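Polysaccharide Lyase Family 6 (Bacteroides cellulosilyticus, PDB 6QPS) probably cleaves the mannuronic acid-rich parts of alginate as a calcium-binding family 6 polysaccharide lyase of a human gut bacterium. Local coordinates at residues 235-240 against 259-264; 284-289 against 307-312. One frame throughout, in Å; residues are numbered along the deposited sequence. Where two conformers were deposited one is given.

Contact 1 (235-240 against 259-264); sequences VFFRCS and LFYESA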
loop_
_atom_site.group_PDB
_atom_site.type_symbol
_atom_site.label_atom_id
_atom_site.label_comp_id
_atom_site.label_asym_id
_atom_site.label_seq_id
_atom_site.Cartn_x
_atom_site.Cartn_y
_atom_site.Cartn_z
ATOM N N VAL A 235 6.047 -4.031 5.403
ATOM C CA VAL A 235 5.753 -5.449 5.170
ATOM C C VAL A 235 4.253 -5.631 4.973
ATOM O O VAL A 235 3.448 -5.075 5.730
ATOM C CB VAL A 235 6.225 -6.330 6.338
ATOM C CG1 VAL A 235 5.839 -7.782 6.121
ATOM C CG2 VAL A 235 7.709 -6.242 6.507
ATOM N N PHE A 236 3.893 -6.402 3.942
ATOM C CA PHE A 236 2.523 -6.851 3.673
ATOM C C PHE A 236 2.532 -8.371 3.816
ATOM O O PHE A 236 3.164 -9.072 3.019
ATOM C CB PHE A 236 2.069 -6.398 2.283
ATOM C CG PHE A 236 2.066 -4.897 2.139
ATOM C CD1 PHE A 236 3.238 -4.221 1.845
ATOM C CD2 PHE A 236 0.920 -4.172 2.347
ATOM C CE1 PHE A 236 3.251 -2.840 1.754
ATOM C CE2 PHE A 236 0.934 -2.783 2.255
ATOM C CZ PHE A 236 2.101 -2.125 1.976
ATOM N N PHE A 237 1.849 -8.890 4.833
ATOM C CA PHE A 237 1.899 -10.309 5.231
ATOM C C PHE A 237 0.500 -10.905 5.136
ATOM O O PHE A 237 -0.396 -10.537 5.908
ATOM C CB PHE A 237 2.436 -10.371 6.666
ATOM C CG PHE A 237 2.408 -11.735 7.332
ATOM C CD1 PHE A 237 1.379 -12.091 8.190
ATOM C CD2 PHE A 237 3.467 -12.615 7.168
ATOM C CE1 PHE A 237 1.382 -13.327 8.852
ATOM C CE2 PHE A 237 3.470 -13.859 7.819
ATOM C CZ PHE A 237 2.439 -14.214 8.645
ATOM N N ARG A 238 0.305 -11.807 4.177
ATOM C CA ARG A 238 -0.980 -12.488 4.021
ATOM C C ARG A 238 -2.110 -11.485 3.812
ATOM O O ARG A 238 -3.250 -11.694 4.256
ATOM C CB ARG A 238 -1.222 -13.457 5.185
ATOM C CG ARG A 238 -0.150 -14.540 5.187
ATOM C CD ARG A 238 -0.305 -15.471 6.340
ATOM N NE ARG A 238 0.668 -16.558 6.237
ATOM C CZ ARG A 238 0.920 -17.444 7.193
ATOM N NH1 ARG A 238 0.282 -17.369 8.360
ATOM N NH2 ARG A 238 1.819 -18.403 6.970
ATOM N N CYS A 239 -1.811 -10.424 3.044
ATOM C CA CYS A 239 -2.824 -9.433 2.670
ATOM C C CYS A 239 -3.553 -9.947 1.434
ATOM O O CYS A 239 -3.079 -9.773 0.304
ATOM C CB CYS A 239 -2.196 -8.068 2.400
ATOM S SG CYS A 239 -1.267 -7.352 3.791
ATOM N N SER A 240 -4.709 -10.581 1.638
ATOM C CA SER A 240 -5.339 -11.408 0.613
ATOM C C SER A 240 -6.820 -11.099 0.474
ATOM O O SER A 240 -7.605 -11.954 0.070
ATOM C CB SER A 240 -5.103 -12.893 0.905
ATOM O OG SER A 240 -3.697 -13.116 0.958
ATOM N N LEU A 259 8.021 -5.269 1.203
ATOM C CA LEU A 259 8.029 -6.730 1.098
ATOM C C LEU A 259 6.587 -7.212 1.066
ATOM O O LEU A 259 5.812 -6.883 1.970
ATOM C CB LEU A 259 8.747 -7.380 2.288
ATOM C CG LEU A 259 8.689 -8.913 2.351
ATOM C CD1 LEU A 259 9.437 -9.560 1.218
ATOM C CD2 LEU A 259 9.236 -9.356 3.710
ATOM N N PHE A 260 6.237 -7.996 0.030
ATOM C CA PHE A 260 4.893 -8.561 -0.156
ATOM C C PHE A 260 5.003 -10.075 -0.001
ATOM O O PHE A 260 5.518 -10.754 -0.890
ATOM C CB PHE A 260 4.329 -8.176 -1.519
ATOM C CG PHE A 260 4.252 -6.678 -1.732
ATOM C CD1 PHE A 260 5.329 -5.973 -2.252
ATOM C CD2 PHE A 260 3.126 -5.955 -1.354
ATOM C CE1 PHE A 260 5.266 -4.588 -2.434
ATOM C CE2 PHE A 260 3.070 -4.580 -1.541
ATOM C CZ PHE A 260 4.146 -3.907 -2.072
ATOM N N TYR A 261 4.555 -10.594 1.145
ATOM C CA TYR A 261 4.799 -11.977 1.545
ATOM C C TYR A 261 3.488 -12.738 1.637
ATOM O O TYR A 261 2.617 -12.389 2.445
ATOM C CB TYR A 261 5.499 -11.991 2.907
ATOM C CG TYR A 261 5.835 -13.350 3.507
ATOM C CD1 TYR A 261 4.896 -14.054 4.273
ATOM C CD2 TYR A 261 7.091 -13.917 3.334
ATOM C CE1 TYR A 261 5.211 -15.270 4.843
ATOM C CE2 TYR A 261 7.413 -15.141 3.896
ATOM C CZ TYR A 261 6.460 -15.828 4.633
ATOM O OH TYR A 261 6.746 -17.043 5.226
ATOM N N GLU A 262 3.371 -13.800 0.834
ATOM C CA GLU A 262 2.192 -14.678 0.838
ATOM C C GLU A 262 0.882 -13.890 0.725
ATOM O O GLU A 262 -0.117 -14.232 1.358
ATOM C CB GLU A 262 2.177 -15.581 2.078
ATOM C CG GLU A 262 3.284 -16.629 2.075
ATOM C CD GLU A 262 3.163 -17.657 3.196
ATOM O OE1 GLU A 262 2.330 -17.493 4.119
ATOM O OE2 GLU A 262 3.936 -18.637 3.151
ATOM N N SER A 263 0.876 -12.843 -0.104
ATOM C CA SER A 263 -0.254 -11.917 -0.194
ATOM C C SER A 263 -0.950 -12.093 -1.537
ATOM O O SER A 263 -0.337 -11.859 -2.590
ATOM C CB SER A 263 0.229 -10.470 -0.006
ATOM O OG SER A 263 0.627 -10.226 1.344
ATOM N N ALA A 264 -2.239 -12.451 -1.502
ATOM C CA ALA A 264 -3.000 -12.788 -2.713
ATOM C C ALA A 264 -3.517 -11.551 -3.451
ATOM O O ALA A 264 -4.718 -11.376 -3.672
ATOM C CB ALA A 264 -4.159 -13.720 -2.362
HETATM O O HOH W 1 -2.490 -15.633 1.004
#

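Contact 2 (284-289 against 307-312); sequences GHNLRG and IKDVRS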
loop_
_atom_site.group_PDB
_atom_site.type_symbol
_atom_site.label_atom_id
_atom_site.label_comp_id
_atom_site.label_asym_id
_atom_site.label_seq_id
_atom_site.Cartn_x
_atom_site.Cartn_y
_atom_site.Cartn_z
ATOM N N GLY A 284 5.976 -15.079 -2.988
ATOM C CA GLY A 284 4.611 -15.576 -3.058
ATOM C C GLY A 284 4.398 -16.986 -2.538
ATOM O O GLY A 284 3.267 -17.363 -2.241
ATOM N N HIS A 285 5.454 -17.795 -2.455
ATOM C CA HIS A 285 5.333 -19.203 -2.051
ATOM C C HIS A 285 4.322 -19.965 -2.911
ATOM O O HIS A 285 3.733 -20.973 -2.470
ATOM C CB HIS A 285 5.031 -19.376 -0.549
ATOM C CG HIS A 285 6.235 -19.178 0.323
ATOM N ND1 HIS A 285 6.143 -18.811 1.648
ATOM C CD2 HIS A 285 7.558 -19.312 0.059
ATOM C CE1 HIS A 285 7.361 -18.692 2.152
ATOM N NE2 HIS A 285 8.235 -19.025 1.219
ATOM N N ASN A 286 4.143 -19.509 -4.152
ATOM C CA ASN A 286 3.255 -20.168 -5.126
ATOM C C ASN A 286 1.805 -20.250 -4.650
ATOM O O ASN A 286 1.046 -21.119 -5.086
ATOM C CB ASN A 286 3.759 -21.565 -5.522
ATOM C CG ASN A 286 5.077 -21.514 -6.270
ATOM O OD1 ASN A 286 5.215 -20.779 -7.245
ATOM N ND2 ASN A 286 6.066 -22.258 -5.790
ATOM N N LEU A 287 1.383 -19.335 -3.796
ATOM C CA LEU A 287 0.030 -19.372 -3.245
ATOM C C LEU A 287 -0.989 -18.699 -4.164
ATOM O O LEU A 287 -0.669 -17.813 -4.958
ATOM C CB LEU A 287 0.008 -18.709 -1.868
ATOM C CG LEU A 287 0.839 -19.392 -0.779
ATOM C CD1 LEU A 287 0.675 -18.617 0.520
ATOM C CD2 LEU A 287 0.440 -20.870 -0.597
ATOM N N ARG A 288 -2.239 -19.163 -4.043
ATOM C CA ARG A 288 -3.358 -18.691 -4.846
ATOM C C ARG A 288 -3.415 -17.175 -4.851
ATOM O O ARG A 288 -3.351 -16.531 -3.804
ATOM C CB ARG A 288 -4.641 -19.239 -4.221
ATOM C CG ARG A 288 -5.896 -18.964 -5.018
ATOM C CD ARG A 288 -7.133 -19.379 -4.226
ATOM N NE ARG A 288 -7.157 -20.804 -3.959
ATOM C CZ ARG A 288 -8.035 -21.384 -3.163
ATOM N NH1 ARG A 288 -8.953 -20.642 -2.550
ATOM N NH2 ARG A 288 -7.977 -22.688 -2.985
ATOM N N GLY A 289 -3.522 -16.589 -6.045
ATOM C CA GLY A 289 -3.777 -15.161 -6.182
ATOM C C GLY A 289 -2.583 -14.236 -5.987
ATOM O O GLY A 289 -2.725 -13.019 -6.198
ATOM N N ILE A 307 10.566 -10.318 -7.911
ATOM C CA ILE A 307 9.250 -10.968 -7.846
ATOM C C ILE A 307 9.467 -12.470 -7.944
ATOM O O ILE A 307 10.011 -12.949 -8.948
ATOM C CB ILE A 307 8.338 -10.482 -8.981
ATOM C CG1 ILE A 307 8.106 -8.988 -8.809
ATOM C CG2 ILE A 307 7.034 -11.203 -8.965
ATOM C CD1 ILE A 307 7.719 -8.222 -10.044
ATOM N N LYS A 308 9.085 -13.202 -6.895
ATOM C CA LYS A 308 9.333 -14.638 -6.787
ATOM C C LYS A 308 8.069 -15.443 -6.497
ATOM O O LYS A 308 7.346 -15.167 -5.537
ATOM C CB LYS A 308 10.374 -14.906 -5.671
ATOM C CG LYS A 308 10.754 -16.366 -5.476
ATOM C CD LYS A 308 11.650 -16.605 -4.257
ATOM C CE LYS A 308 12.210 -18.014 -4.257
ATOM N NZ LYS A 308 12.883 -18.334 -2.960
ATOM N N ASP A 309 7.884 -16.527 -7.266
ATOM C CA ASP A 309 6.881 -17.552 -6.987
ATOM C C ASP A 309 5.484 -16.961 -6.791
ATOM O O ASP A 309 4.755 -17.367 -5.882
ATOM C CB ASP A 309 7.247 -18.385 -5.752
ATOM C CG ASP A 309 8.507 -19.216 -5.922
ATOM O OD1 ASP A 309 8.922 -19.520 -7.075
ATOM O OD2 ASP A 309 9.085 -19.594 -4.870
ATOM N N VAL A 310 5.092 -16.005 -7.641
ATOM C CA VAL A 310 3.714 -15.502 -7.628
ATOM C C VAL A 310 2.942 -16.202 -8.738
ATOM O O VAL A 310 3.490 -16.466 -9.811
ATOM C CB VAL A 310 3.620 -13.967 -7.751
ATOM C CG1 VAL A 310 4.316 -13.313 -6.562
ATOM C CG2 VAL A 310 4.205 -13.446 -9.057
ATOM N N ARG A 311 1.662 -16.487 -8.502
ATOM C CA ARG A 311 0.931 -17.376 -9.397
ATOM C C ARG A 311 -0.062 -16.702 -10.333
ATOM O O ARG A 311 -0.441 -17.323 -11.336
ATOM C CB ARG A 311 0.233 -18.478 -8.599
ATOM C CG ARG A 311 1.239 -19.477 -8.030
ATOM C CD ARG A 311 1.690 -20.550 -9.034
ATOM N NE ARG A 311 2.250 -20.018 -10.278
ATOM C CZ ARG A 311 3.488 -19.540 -10.420
ATOM N NH1 ARG A 311 4.339 -19.508 -9.407
ATOM N NH2 ARG A 311 3.881 -19.073 -11.594
ATOM N N SER A 312 -0.472 -15.464 -10.065
ATOM C CA SER A 312 -1.397 -14.782 -10.965
ATOM C C SER A 312 -0.694 -14.107 -12.136
ATOM O O SER A 312 -1.015 -14.379 -13.296
ATOM C CB SER A 312 -2.250 -13.785 -10.180
ATOM O OG SER A 312 -3.079 -13.031 -11.051
HETATM O O HOH W 2 8.447 -17.844 -2.734
HETATM O O HOH W 3 8.757 -22.841 -6.975
#

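Contact 1 (235-240 against 259-264)
With the same first torsion, CG anti to the carbonyl carbon (chi1 -61° and -58°), at paired positions of two parallel strands, F236 and F260 lie side by side and point the same way on neighbouring rungs of a parallel beta-helix, the fold of this lyase family. Their near-parallel planes are slid apart: F260 CE2 sits over one face of F236, 3.4 Å from its CD1, and F201 and F282 extend the stack. On the other sheet face F237 and Y261 repeat the pattern, CD2 of F237 lying 3.5 Å from CD1 of Y261. Hydrogen bonds from F236 N to L259 O and from Y261 N to F236 O, both 2.8 Å, join the strands. Beyond them R238, extended from CG to NE, lays its guanidinium against F237 CZ and grips OE1 of E262 side-on in a salt bridge through NE (2.8 Å) and NH2 (3.0 Å), guanidinium and carboxylate planes 11° apart. A leucine in place of R238 would probably leave OE1 of E262 without its charged mate, while OE2 still met H285 ND1. S263 OG accepts from C239 N and donates to Y261 O, whereas S240 OG takes the amide of A264 at 2.9 Å.

Contact 2 (284-289 against 307-312)
The backbone oxygen of D309 accepts a hydrogen bond from the amide of N286 at 2.8 Å. Two residues earlier in the turn and one earlier on the facing strand, G284 N reaches K308 O at 2.9 Å, in a straighter hydrogen bond. Between these two bonds the chains are close: G284 CA is 3.3 Å from D309 O, and a beta-carbon on G284 would clash with that oxygen, so the absence of a side chain is what permits the approach. The side chain of N286 works on two fronts. Its OD1 lies 3.5 Å from D309 CB, and in the conformer given, one of two deposited, R311 NH1 makes a weak and therefore tentative hydrogen bond to it, amide and guanidinium planes 43° apart. In that conformer R311 folds back: bends at chi2 (-82°) and chi3 (56°) bring CG within 3.4 Å of N286 O and set the guanidinium alongside the asparagine.

G284 to L287 form a type I' beta turn, closed by L287 N to G284 O, in the loop that joins strands 276-283 and 291-295 of the parallel beta-helix. H285 and N286, its central residues, both have positive phi, as this turn type requires; the amide of H285 goes to a water that also donates to D309 OD2. A second water accepts from N286 ND2 and donates weakly to D309 OD1. Farther out, N354 ND2 bonds D309 OD1, and N354 O tentatively takes R311 NH1 in the same conformer. T290, just after the turn, is hydrogen-bonded through OG1 to L287 O and to R311 N, which joins this loop to 307-312, while H285 ND1 and NE2 bond E262 OE2 and R467 O.

Overall arrangement
Contact 1 closes before contact 2 opens, and the two follow in series along the beta-helix, their centres 10 Å apart. Strands 230-237, 254-261, 276-283 and 301-308 pair in parallel in that order, so the four segments lie at the ends of successive strands and in the turns that follow. The two contacts touch directly: besides the E262-H285 bridge, A264 CB packs 3.3 Å from R288 O, and L287 CD1 lies on E262 CG. Contact 1 is the more buried, with helices 433-445 and 454-465 against it; contact 2 is at the surface. The calcium ion, held by N210, E213, E242 and E244, is about 12 Å from the C239 side chain and about 13 Å from that of S312, so neither contact coordinates the ion.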